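Local coordinates for acyl-coenzyme A oxidase acox-1.2 (Caenorhabditis elegans, PDB 5K3J), which catalyses the FAD-dependent desaturation of ascaroside-CoA side chains, the first step of peroxisomal beta-oxidation in pheromone biosynthesis, reducing oxygen to hydrogen peroxide, at residues Y147-L152 with L199-L204; V175-T180 with L253-V258. All coordinates share one frame; numbering follows the deposited sequence.

Contact 1: Y147-L152 with L199-L204. With FAD (flavin-adenine dinucleotide), chain C.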
ATOM      1  N   TYR A 147      -8.288   0.131 -25.380  1.00 25.80           N
ATOM      2  CA  TYR A 147      -7.073  -0.580 -25.771  1.00 23.58           C
ATOM      3  C   TYR A 147      -7.139  -2.028 -25.266  1.00 23.49           C
ATOM      4  O   TYR A 147      -6.828  -2.299 -24.107  1.00 22.67           O
ATOM      5  CB  TYR A 147      -5.851   0.156 -25.206  1.00 24.24           C
ATOM      6  CG  TYR A 147      -4.486  -0.325 -25.661  1.00 24.51           C
ATOM      7  CD1 TYR A 147      -3.906   0.161 -26.831  1.00 24.36           C
ATOM      8  CD2 TYR A 147      -3.756  -1.232 -24.900  1.00 24.35           C
ATOM      9  CE1 TYR A 147      -2.652  -0.262 -27.238  1.00 24.25           C
ATOM     10  CE2 TYR A 147      -2.502  -1.659 -25.308  1.00 23.99           C
ATOM     11  CZ  TYR A 147      -1.958  -1.170 -26.472  1.00 23.02           C
ATOM     12  OH  TYR A 147      -0.712  -1.599 -26.865  1.00 25.09           O
ATOM     13  N   ALA A 148      -7.553  -2.948 -26.134  1.00 23.06           N
ATOM     14  CA  ALA A 148      -7.785  -4.336 -25.736  1.00 20.88           C
ATOM     15  C   ALA A 148      -6.601  -5.237 -26.079  1.00 19.37           C
ATOM     16  O   ALA A 148      -6.574  -5.872 -27.131  1.00 16.86           O
ATOM     17  CB  ALA A 148      -9.055  -4.861 -26.384  1.00 20.20           C
ATOM     18  N   GLN A 149      -5.627  -5.295 -25.177  1.00 23.59           N
ATOM     19  CA  GLN A 149      -4.392  -6.031 -25.427  1.00 23.64           C
ATOM     20  C   GLN A 149      -4.239  -7.231 -24.498  1.00 23.92           C
ATOM     21  O   GLN A 149      -4.197  -8.379 -24.952  1.00 24.19           O
ATOM     22  CB  GLN A 149      -3.188  -5.098 -25.275  1.00 23.44           C
ATOM     23  CG  GLN A 149      -1.843  -5.731 -25.586  1.00 24.64           C
ATOM     24  CD  GLN A 149      -0.720  -4.712 -25.636  1.00 24.82           C
ATOM     25  OE1 GLN A 149      -0.488  -4.080 -26.666  1.00 27.38           O
ATOM     26  NE2 GLN A 149      -0.020  -4.548 -24.524  1.00 24.32           N
ATOM     27  N   THR A 150      -4.145  -6.956 -23.199  1.00 18.25           N
ATOM     28  CA  THR A 150      -3.925  -7.992 -22.198  1.00 19.33           C
ATOM     29  C   THR A 150      -5.003  -9.065 -22.233  1.00 19.05           C
ATOM     30  O   THR A 150      -6.194  -8.765 -22.325  1.00 18.96           O
ATOM     31  CB  THR A 150      -3.865  -7.388 -20.778  1.00 20.63           C
ATOM     32  OG1 THR A 150      -2.826  -6.403 -20.724  1.00 21.40           O
ATOM     33  CG2 THR A 150      -3.588  -8.467 -19.726  1.00 21.16           C
ATOM     34  N   GLU A 151      -4.567 -10.319 -22.179  1.00 26.64           N
ATOM     35  CA  GLU A 151      -5.481 -11.441 -22.067  1.00 26.18           C
ATOM     36  C   GLU A 151      -5.465 -12.018 -20.650  1.00 25.44           C
ATOM     37  O   GLU A 151      -4.618 -11.647 -19.834  1.00 28.13           O
ATOM     38  CB  GLU A 151      -5.127 -12.513 -23.095  1.00 26.58           C
ATOM     39  CG  GLU A 151      -5.332 -12.041 -24.533  1.00 28.11           C
ATOM     40  CD  GLU A 151      -4.724 -12.979 -25.559  1.00 32.22           C
ATOM     41  OE1 GLU A 151      -3.903 -13.834 -25.163  1.00 32.93           O
ATOM     42  OE2 GLU A 151      -5.065 -12.860 -26.757  1.00 34.16           O
ATOM     43  N   LEU A 152      -6.411 -12.910 -20.358  1.00 15.49           N
ATOM     44  CA  LEU A 152      -6.501 -13.553 -19.047  1.00 15.16           C
ATOM     45  C   LEU A 152      -5.213 -14.300 -18.705  1.00 13.85           C
ATOM     46  O   LEU A 152      -4.847 -14.429 -17.535  1.00 13.45           O
ATOM     47  CB  LEU A 152      -7.698 -14.508 -19.008  1.00 15.89           C
ATOM     48  CG  LEU A 152      -7.837 -15.432 -17.800  1.00 16.19           C
ATOM     49  CD1 LEU A 152      -7.968 -14.616 -16.527  1.00 16.11           C
ATOM     50  CD2 LEU A 152      -9.031 -16.349 -17.978  1.00 15.65           C
ATOM     51  N   LEU A 199      -9.886  -1.414 -29.906  1.00 25.56           N
ATOM     52  CA  LEU A 199      -8.692  -1.722 -30.678  1.00 28.60           C
ATOM     53  C   LEU A 199      -8.100  -3.014 -30.134  1.00 28.70           C
ATOM     54  O   LEU A 199      -7.424  -3.010 -29.106  1.00 28.24           O
ATOM     55  CB  LEU A 199      -7.682  -0.574 -30.617  1.00 31.31           C
ATOM     56  CG  LEU A 199      -7.964   0.572 -31.592  1.00 34.38           C
ATOM     57  CD1 LEU A 199      -7.178   1.826 -31.237  1.00 35.11           C
ATOM     58  CD2 LEU A 199      -7.634   0.119 -33.000  1.00 35.13           C
ATOM     59  N   VAL A 200      -8.380  -4.118 -30.819  1.00 27.29           N
ATOM     60  CA  VAL A 200      -8.009  -5.445 -30.344  1.00 25.73           C
ATOM     61  C   VAL A 200      -6.674  -5.925 -30.895  1.00 25.21           C
ATOM     62  O   VAL A 200      -6.490  -6.030 -32.109  1.00 29.75           O
ATOM     63  CB  VAL A 200      -9.086  -6.476 -30.707  1.00 26.73           C
ATOM     64  CG1 VAL A 200      -8.646  -7.874 -30.298  1.00 25.66           C
ATOM     65  CG2 VAL A 200     -10.392  -6.110 -30.041  1.00 27.86           C
ATOM     66  N   VAL A 201      -5.752  -6.221 -29.986  1.00 18.93           N
ATOM     67  CA  VAL A 201      -4.430  -6.710 -30.353  1.00 18.56           C
ATOM     68  C   VAL A 201      -4.461  -8.217 -30.564  1.00 21.85           C
ATOM     69  O   VAL A 201      -4.823  -8.975 -29.662  1.00 18.44           O
ATOM     70  CB  VAL A 201      -3.383  -6.373 -29.277  1.00 19.49           C
ATOM     71  CG1 VAL A 201      -2.018  -6.901 -29.685  1.00 22.03           C
ATOM     72  CG2 VAL A 201      -3.336  -4.868 -29.030  1.00 19.03           C
ATOM     73  N   ALA A 202      -4.078  -8.652 -31.760  1.00 33.32           N
ATOM     74  CA  ALA A 202      -4.131 -10.073 -32.091  1.00 33.23           C
ATOM     75  C   ALA A 202      -2.932 -10.516 -32.916  1.00 36.01           C
ATOM     76  O   ALA A 202      -2.318  -9.719 -33.619  1.00 39.95           O
ATOM     77  CB  ALA A 202      -5.418 -10.394 -32.831  1.00 32.39           C
ATOM     78  N   GLU A 203      -2.601 -11.797 -32.821  1.00 36.24           N
ATOM     79  CA  GLU A 203      -1.518 -12.371 -33.604  1.00 37.61           C
ATOM     80  C   GLU A 203      -1.924 -12.473 -35.073  1.00 34.68           C
ATOM     81  O   GLU A 203      -2.954 -13.061 -35.401  1.00 30.38           O
ATOM     82  CB  GLU A 203      -1.145 -13.744 -33.053  1.00 38.95           C
ATOM     83  CG  GLU A 203       0.038 -14.392 -33.737  1.00 41.75           C
ATOM     84  CD  GLU A 203       1.356 -13.732 -33.372  1.00 44.82           C
ATOM     85  OE1 GLU A 203       1.450 -13.162 -32.263  1.00 48.45           O
ATOM     86  OE2 GLU A 203       2.294 -13.777 -34.196  1.00 45.39           O
ATOM     87  N   LEU A 204      -1.112 -11.898 -35.955  1.00 34.27           N
ATOM     88  CA  LEU A 204      -1.448 -11.840 -37.377  1.00 36.58           C
ATOM     89  C   LEU A 204      -1.044 -13.116 -38.108  1.00 40.32           C
ATOM     90  O   LEU A 204       0.115 -13.528 -38.072  1.00 42.59           O
ATOM     91  CB  LEU A 204      -0.787 -10.628 -38.032  1.00 36.57           C
ATOM     92  CG  LEU A 204      -1.016 -10.479 -39.536  1.00 33.77           C
ATOM     93  CD1 LEU A 204      -2.499 -10.541 -39.887  1.00 34.27           C
ATOM     94  CD2 LEU A 204      -0.393  -9.186 -40.046  1.00 33.04           C
TER
HETATM   95  PA  FAD C 701       2.471 -10.933 -15.030  1.00 28.69           P
HETATM   96  O1A FAD C 701       3.473 -11.138 -16.180  1.00 31.18           O
HETATM   97  O2A FAD C 701       1.489 -12.073 -14.985  1.00 30.58           O
HETATM   98  O5B FAD C 701       3.237 -10.858 -13.607  1.00 30.26           O
HETATM   99  C5B FAD C 701       3.302 -12.034 -12.783  1.00 32.28           C
HETATM  100  C4B FAD C 701       4.677 -12.060 -12.042  1.00 33.15           C
HETATM  101  O4B FAD C 701       5.568 -12.647 -12.801  1.00 35.15           O
HETATM  102  C3B FAD C 701       5.192 -10.626 -11.834  1.00 33.40           C
HETATM  103  O3B FAD C 701       5.872 -10.550 -10.681  1.00 30.25           O
HETATM  104  C2B FAD C 701       6.150 -10.404 -13.039  1.00 34.41           C
HETATM  105  O2B FAD C 701       7.174  -9.368 -12.707  1.00 35.47           O
HETATM  106  C1B FAD C 701       6.695 -11.557 -13.179  1.00 36.23           C
HETATM  107  N9A FAD C 701       7.142 -11.761 -14.527  1.00 37.44           N
HETATM  108  C8A FAD C 701       6.394 -11.914 -15.636  1.00 36.26           C
HETATM  109  N7A FAD C 701       7.233 -12.077 -16.686  1.00 38.20           N
HETATM  110  C5A FAD C 701       8.514 -12.024 -16.219  1.00 42.76           C
HETATM  111  C6A FAD C 701       9.749 -12.130 -16.854  1.00 47.40           C
HETATM  112  N6A FAD C 701      10.174 -12.330 -18.199  1.00 48.46           N
HETATM  113  N1A FAD C 701      10.875 -12.038 -16.142  1.00 49.63           N
HETATM  114  C2A FAD C 701      10.815 -11.839 -14.791  1.00 46.44           C
HETATM  115  N3A FAD C 701       9.612 -11.735 -14.166  1.00 41.32           N
HETATM  116  C4A FAD C 701       8.462 -11.830 -14.894  1.00 39.06           C
HETATM  117  N1  FAD C 701      -4.454  -4.096 -20.322  1.00 25.28           N
HETATM  118  C2  FAD C 701      -4.966  -3.602 -21.602  1.00 26.82           C
HETATM  119  O2  FAD C 701      -4.729  -4.200 -22.633  1.00 27.15           O
HETATM  120  N3  FAD C 701      -5.770  -2.381 -21.660  1.00 26.62           N
HETATM  121  C4  FAD C 701      -6.050  -1.672 -20.471  1.00 24.67           C
HETATM  122  O4  FAD C 701      -6.741  -0.631 -20.518  1.00 25.29           O
HETATM  123  C4X FAD C 701      -5.533  -2.175 -19.163  1.00 24.45           C
HETATM  124  N5  FAD C 701      -5.825  -1.455 -17.943  1.00 25.81           N
HETATM  125  C5X FAD C 701      -5.318  -1.938 -16.664  1.00 23.79           C
HETATM  126  C6  FAD C 701      -5.603  -1.231 -15.483  1.00 23.10           C
HETATM  127  C7  FAD C 701      -5.120  -1.693 -14.244  1.00 22.54           C
HETATM  128  C7M FAD C 701      -5.570  -0.751 -13.122  1.00 21.62           C
HETATM  129  C8  FAD C 701      -4.351  -2.858 -14.176  1.00 23.48           C
HETATM  130  C8M FAD C 701      -3.790  -3.430 -12.887  1.00 23.80           C
HETATM  131  C9  FAD C 701      -4.061  -3.574 -15.356  1.00 23.91           C
HETATM  132  C9A FAD C 701      -4.540  -3.120 -16.603  1.00 23.76           C
HETATM  133  N10 FAD C 701      -4.233  -3.868 -17.845  1.00 24.59           N
HETATM  134  C10 FAD C 701      -4.736  -3.385 -19.107  1.00 24.29           C
HETATM  135  C1' FAD C 701      -3.418  -5.111 -17.804  1.00 25.21           C
HETATM  136  C2' FAD C 701      -1.935  -4.753 -17.632  1.00 25.67           C
HETATM  137  O2' FAD C 701      -1.442  -4.230 -18.817  1.00 27.76           O
HETATM  138  C3' FAD C 701      -1.141  -5.977 -17.268  1.00 25.36           C
HETATM  139  O3' FAD C 701      -1.705  -6.557 -16.124  1.00 24.12           O
HETATM  140  C4' FAD C 701       0.280  -5.579 -16.969  1.00 26.08           C
HETATM  141  O4' FAD C 701       0.935  -5.268 -18.181  1.00 27.08           O
HETATM  142  C5' FAD C 701       0.996  -6.718 -16.267  1.00 26.81           C
HETATM  143  O5' FAD C 701       0.929  -7.894 -17.080  1.00 27.07           O
HETATM  144  P   FAD C 701       0.588  -9.283 -16.358  1.00 24.28           P
HETATM  145  O1P FAD C 701      -0.799  -9.156 -15.715  1.00 24.55           O
HETATM  146  O2P FAD C 701       0.608 -10.405 -17.349  1.00 22.71           O
HETATM  147  O3P FAD C 701       1.680  -9.554 -15.243  1.00 25.26           O
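Tyr147, which pairs with Leu199 across two parallel strands, brings the edge of its phenol ring to the flavin: FAD N3 lies in the ring plane, 4.0 Å from Tyr147 CD2, while FAD O2 stands oblique to the ring. Its side chain leaves the strand on the same face of the sheet as that of Leu199, and CG anti to the backbone N (chi1 -172°) sets the ring beside the carbonyl carbon, whose oxygen receives the flavin N-H. The pyrimidine end of the isoalloxazine is read mainly by backbone atoms. FAD N3 donates to Tyr147 O at 2.7 Å. FAD O2 is gripped by two amides, Gln149 N and Thr150 N, each 2.9 Å away, and Thr150 OG1 donates to FAD N1 over 2.9 Å. Three donors gathered around N1 and O2 would probably help to stabilise negative charge on the reduced flavin. Behind this loop, two bonds fix the strand pair. Ala148 N reaches Leu199 O at 3.0 Å, and Val201 N gives Ala148 O a nearly straight bond of 3.0 Å (175°). Gln149 runs on as an extended chain that crosses Val201 obliquely, its CB 3.8 Å from Val201 CG2, and both Tyr147 and Gln149 touch the bound ascaroside-CoA. The flavin is also held by Ser156 and Gly189, and by Gln338 and Gly409 of the second subunit. Helix 112-125 covers Tyr147 and Leu199 through Thr121, whereas Ala148 and Val200 look to the other face, toward Pro188 and Lys185 of strand 185-189. Strand 197-205 in turn hydrogen-bonds to strand 210-219 through Val200 and Ala202.

Contact 2: V175-T180 with L253-V258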
ATOM      1  N   VAL A 175     -10.417 -12.922 -39.783  1.00 23.59           N
ATOM      2  CA  VAL A 175     -11.199 -13.671 -38.812  1.00 21.03           C
ATOM      3  C   VAL A 175     -10.493 -13.576 -37.457  1.00 19.91           C
ATOM      4  O   VAL A 175      -9.363 -14.038 -37.298  1.00 19.94           O
ATOM      5  CB  VAL A 175     -11.378 -15.138 -39.235  1.00 22.72           C
ATOM      6  CG1 VAL A 175     -12.147 -15.907 -38.187  1.00 22.09           C
ATOM      7  CG2 VAL A 175     -12.099 -15.214 -40.581  1.00 25.36           C
ATOM      8  N   LEU A 176     -11.156 -12.952 -36.490  1.00 33.41           N
ATOM      9  CA  LEU A 176     -10.580 -12.740 -35.166  1.00 34.71           C
ATOM     10  C   LEU A 176     -11.166 -13.748 -34.195  1.00 29.92           C
ATOM     11  O   LEU A 176     -12.381 -13.793 -34.014  1.00 29.20           O
ATOM     12  CB  LEU A 176     -10.849 -11.311 -34.679  1.00 37.53           C
ATOM     13  CG  LEU A 176      -9.907 -10.177 -35.090  1.00 39.27           C
ATOM     14  CD1 LEU A 176      -9.459 -10.319 -36.530  1.00 39.87           C
ATOM     15  CD2 LEU A 176     -10.625  -8.860 -34.893  1.00 41.70           C
ATOM     16  N   HIS A 177     -10.316 -14.559 -33.569  1.00 22.81           N
ATOM     17  CA  HIS A 177     -10.822 -15.618 -32.701  1.00 24.52           C
ATOM     18  C   HIS A 177     -10.202 -15.665 -31.306  1.00 23.93           C
ATOM     19  O   HIS A 177      -8.994 -15.490 -31.132  1.00 24.24           O
ATOM     20  CB  HIS A 177     -10.636 -16.981 -33.370  1.00 25.75           C
ATOM     21  CG  HIS A 177     -11.477 -18.054 -32.763  1.00 25.91           C
ATOM     22  ND1 HIS A 177     -12.837 -17.914 -32.590  1.00 26.29           N
ATOM     23  CD2 HIS A 177     -11.154 -19.269 -32.265  1.00 27.20           C
ATOM     24  CE1 HIS A 177     -13.317 -19.003 -32.020  1.00 26.09           C
ATOM     25  NE2 HIS A 177     -12.318 -19.841 -31.811  1.00 27.49           N
ATOM     26  N   THR A 178     -11.062 -15.903 -30.321  1.00 32.55           N
ATOM     27  CA  THR A 178     -10.646 -16.228 -28.968  1.00 33.71           C
ATOM     28  C   THR A 178     -10.835 -17.732 -28.748  1.00 34.32           C
ATOM     29  O   THR A 178     -11.932 -18.180 -28.409  1.00 33.93           O
ATOM     30  CB  THR A 178     -11.451 -15.432 -27.927  1.00 32.57           C
ATOM     31  OG1 THR A 178     -11.362 -14.031 -28.218  1.00 34.69           O
ATOM     32  CG2 THR A 178     -10.919 -15.693 -26.536  1.00 33.74           C
ATOM     33  N   PRO A 179      -9.769 -18.520 -28.960  1.00 24.42           N
ATOM     34  CA  PRO A 179      -9.857 -19.983 -28.893  1.00 26.36           C
ATOM     35  C   PRO A 179     -10.052 -20.513 -27.482  1.00 27.32           C
ATOM     36  O   PRO A 179     -10.891 -21.386 -27.275  1.00 26.73           O
ATOM     37  CB  PRO A 179      -8.511 -20.438 -29.451  1.00 24.68           C
ATOM     38  CG  PRO A 179      -7.588 -19.317 -29.149  1.00 24.44           C
ATOM     39  CD  PRO A 179      -8.412 -18.067 -29.310  1.00 24.33           C
ATOM     40  N   THR A 180      -9.286 -19.995 -26.529  1.00 22.11           N
ATOM     41  CA  THR A 180      -9.333 -20.507 -25.172  1.00 20.33           C
ATOM     42  C   THR A 180      -9.906 -19.472 -24.218  1.00 20.15           C
ATOM     43  O   THR A 180     -10.093 -18.311 -24.583  1.00 20.94           O
ATOM     44  CB  THR A 180      -7.934 -20.941 -24.693  1.00 20.59           C
ATOM     45  OG1 THR A 180      -7.003 -19.869 -24.884  1.00 22.78           O
ATOM     46  CG2 THR A 180      -7.458 -22.149 -25.481  1.00 20.26           C
ATOM     47  N   LEU A 253     -14.198 -13.399 -28.601  1.00 17.97           N
ATOM     48  CA  LEU A 253     -14.483 -13.307 -30.028  1.00 20.26           C
ATOM     49  C   LEU A 253     -14.612 -14.692 -30.653  1.00 23.22           C
ATOM     50  O   LEU A 253     -13.719 -15.527 -30.514  1.00 21.72           O
ATOM     51  CB  LEU A 253     -13.392 -12.499 -30.737  1.00 19.35           C
ATOM     52  CG  LEU A 253     -13.327 -11.016 -30.363  1.00 17.59           C
ATOM     53  CD1 LEU A 253     -11.998 -10.395 -30.768  1.00 17.99           C
ATOM     54  CD2 LEU A 253     -14.483 -10.259 -30.997  1.00 17.63           C
ATOM     55  N   ASN A 254     -15.730 -14.932 -31.335  1.00 36.85           N
ATOM     56  CA  ASN A 254     -15.980 -16.213 -31.994  1.00 37.57           C
ATOM     57  C   ASN A 254     -15.979 -16.073 -33.515  1.00 36.27           C
ATOM     58  O   ASN A 254     -17.027 -15.843 -34.121  1.00 39.08           O
ATOM     59  CB  ASN A 254     -17.311 -16.802 -31.524  1.00 40.44           C
ATOM     60  CG  ASN A 254     -17.655 -18.111 -32.215  1.00 43.48           C
ATOM     61  OD1 ASN A 254     -16.795 -18.770 -32.799  1.00 43.75           O
ATOM     62  ND2 ASN A 254     -18.926 -18.496 -32.148  1.00 43.08           N
ATOM     63  N   ASN A 255     -14.801 -16.227 -34.114  1.00 33.34           N
ATOM     64  CA  ASN A 255     -14.605 -16.074 -35.555  1.00 37.23           C
ATOM     65  C   ASN A 255     -15.239 -14.790 -36.083  1.00 37.91           C
ATOM     66  O   ASN A 255     -15.947 -14.800 -37.088  1.00 35.83           O
ATOM     67  CB  ASN A 255     -15.155 -17.289 -36.304  1.00 36.48           C
ATOM     68  CG  ASN A 255     -14.431 -18.576 -35.943  1.00 37.69           C
ATOM     69  OD1 ASN A 255     -13.301 -18.811 -36.375  1.00 41.83           O
ATOM     70  ND2 ASN A 255     -15.080 -19.417 -35.142  1.00 35.35           N
ATOM     71  N   LEU A 256     -14.981 -13.690 -35.383  1.00 34.82           N
ATOM     72  CA  LEU A 256     -15.518 -12.378 -35.731  1.00 34.49           C
ATOM     73  C   LEU A 256     -14.829 -11.845 -36.984  1.00 34.19           C
ATOM     74  O   LEU A 256     -13.602 -11.779 -37.042  1.00 31.61           O
ATOM     75  CB  LEU A 256     -15.338 -11.420 -34.548  1.00 33.25           C
ATOM     76  CG  LEU A 256     -16.124 -10.113 -34.433  1.00 34.90           C
ATOM     77  CD1 LEU A 256     -15.580  -9.044 -35.365  1.00 36.47           C
ATOM     78  CD2 LEU A 256     -17.592 -10.359 -34.700  1.00 36.37           C
ATOM     79  N   ARG A 257     -15.619 -11.469 -37.985  1.00 30.36           N
ATOM     80  CA  ARG A 257     -15.056 -11.009 -39.249  1.00 30.88           C
ATOM     81  C   ARG A 257     -15.084  -9.496 -39.383  1.00 29.55           C
ATOM     82  O   ARG A 257     -16.134  -8.866 -39.262  1.00 25.04           O
ATOM     83  CB  ARG A 257     -15.792 -11.649 -40.432  1.00 32.98           C
ATOM     84  CG  ARG A 257     -15.443 -13.109 -40.649  1.00 32.79           C
ATOM     85  CD  ARG A 257     -16.202 -13.702 -41.828  1.00 34.26           C
ATOM     86  NE  ARG A 257     -15.901 -15.121 -42.014  1.00 39.68           N
ATOM     87  CZ  ARG A 257     -14.976 -15.591 -42.848  1.00 40.55           C
ATOM     88  NH1 ARG A 257     -14.253 -14.755 -43.585  1.00 38.88           N
ATOM     89  NH2 ARG A 257     -14.775 -16.899 -42.947  1.00 41.29           N
ATOM     90  N   VAL A 258     -13.910  -8.927 -39.628  1.00 44.08           N
ATOM     91  CA  VAL A 258     -13.778  -7.506 -39.903  1.00 46.10           C
ATOM     92  C   VAL A 258     -13.049  -7.313 -41.228  1.00 45.20           C
ATOM     93  O   VAL A 258     -12.201  -8.127 -41.595  1.00 48.22           O
ATOM     94  CB  VAL A 258     -13.023  -6.768 -38.770  1.00 45.12           C
ATOM     95  CG1 VAL A 258     -13.839  -6.783 -37.492  1.00 46.32           C
ATOM     96  CG2 VAL A 258     -11.643  -7.379 -38.542  1.00 45.57           C
TER
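Leu176 and Leu256 form the antiparallel hydrogen-bonded pair at the heart of this contact, with Leu176 N to Leu256 O at 2.8 Å and Leu256 N to Leu176 O at 2.9 Å. The better-packed side is that of Leu176, which is buried: its CB lies 4.2 Å from Leu253 CD1, and its side chain crosses that of Val258 at about a right angle, CD2 lying 4.1 Å from Val258 CG2. Thr178 closes the end of the pairing twice, by Thr178 N to Leu253 O at 2.7 Å and by Thr178 OG1, which accepts Leu253 N at 2.9 Å. The opposite side is polar and more open to solvent. Here Val175 CG2 sits over the centre of the Arg257 guanidinium, a group salt-bridged to Glu173 and Asp168. His177 ND1 accepts Asn255 N at 3.0 Å, and the Asn255 amide stacks on one face of the ring, the planes 16° apart, with OD1 offset toward the rim. An alanine in place of His177 would probably leave Asn255 N without its acceptor and take away the ring against which the Asn255 amide stacks. Strand 173-177 lies between strands 164-168 and 256-259, antiparallel to both, in the middle beta domain characteristic of the acyl-CoA oxidase and dehydrogenase fold.

The two contacts alternate along the chain, in the order 147-152, 175-180, 199-204, 253-258, so that their connections cross. Both reach one mixed sheet, in which strand 164-168 lies between strand 197-205 of contact 1 and strand 173-177 of contact 2; Leu253, at the end of strand 248-253, comes from the neighbouring three-stranded sheet. Their centres are 12 Å apart, and they meet directly where Val200 CG1 packs 4.2 Å from Leu253 CD1. Contact 1 forms the flavin side of this sheet. Contact 2 lies farther from the centre of the chain, with the Leu253 side chain about 13 Å from FAD. A continuous beta framework therefore runs from the cofactor site to the partly exposed pairing of strands 173-177 and 256-259.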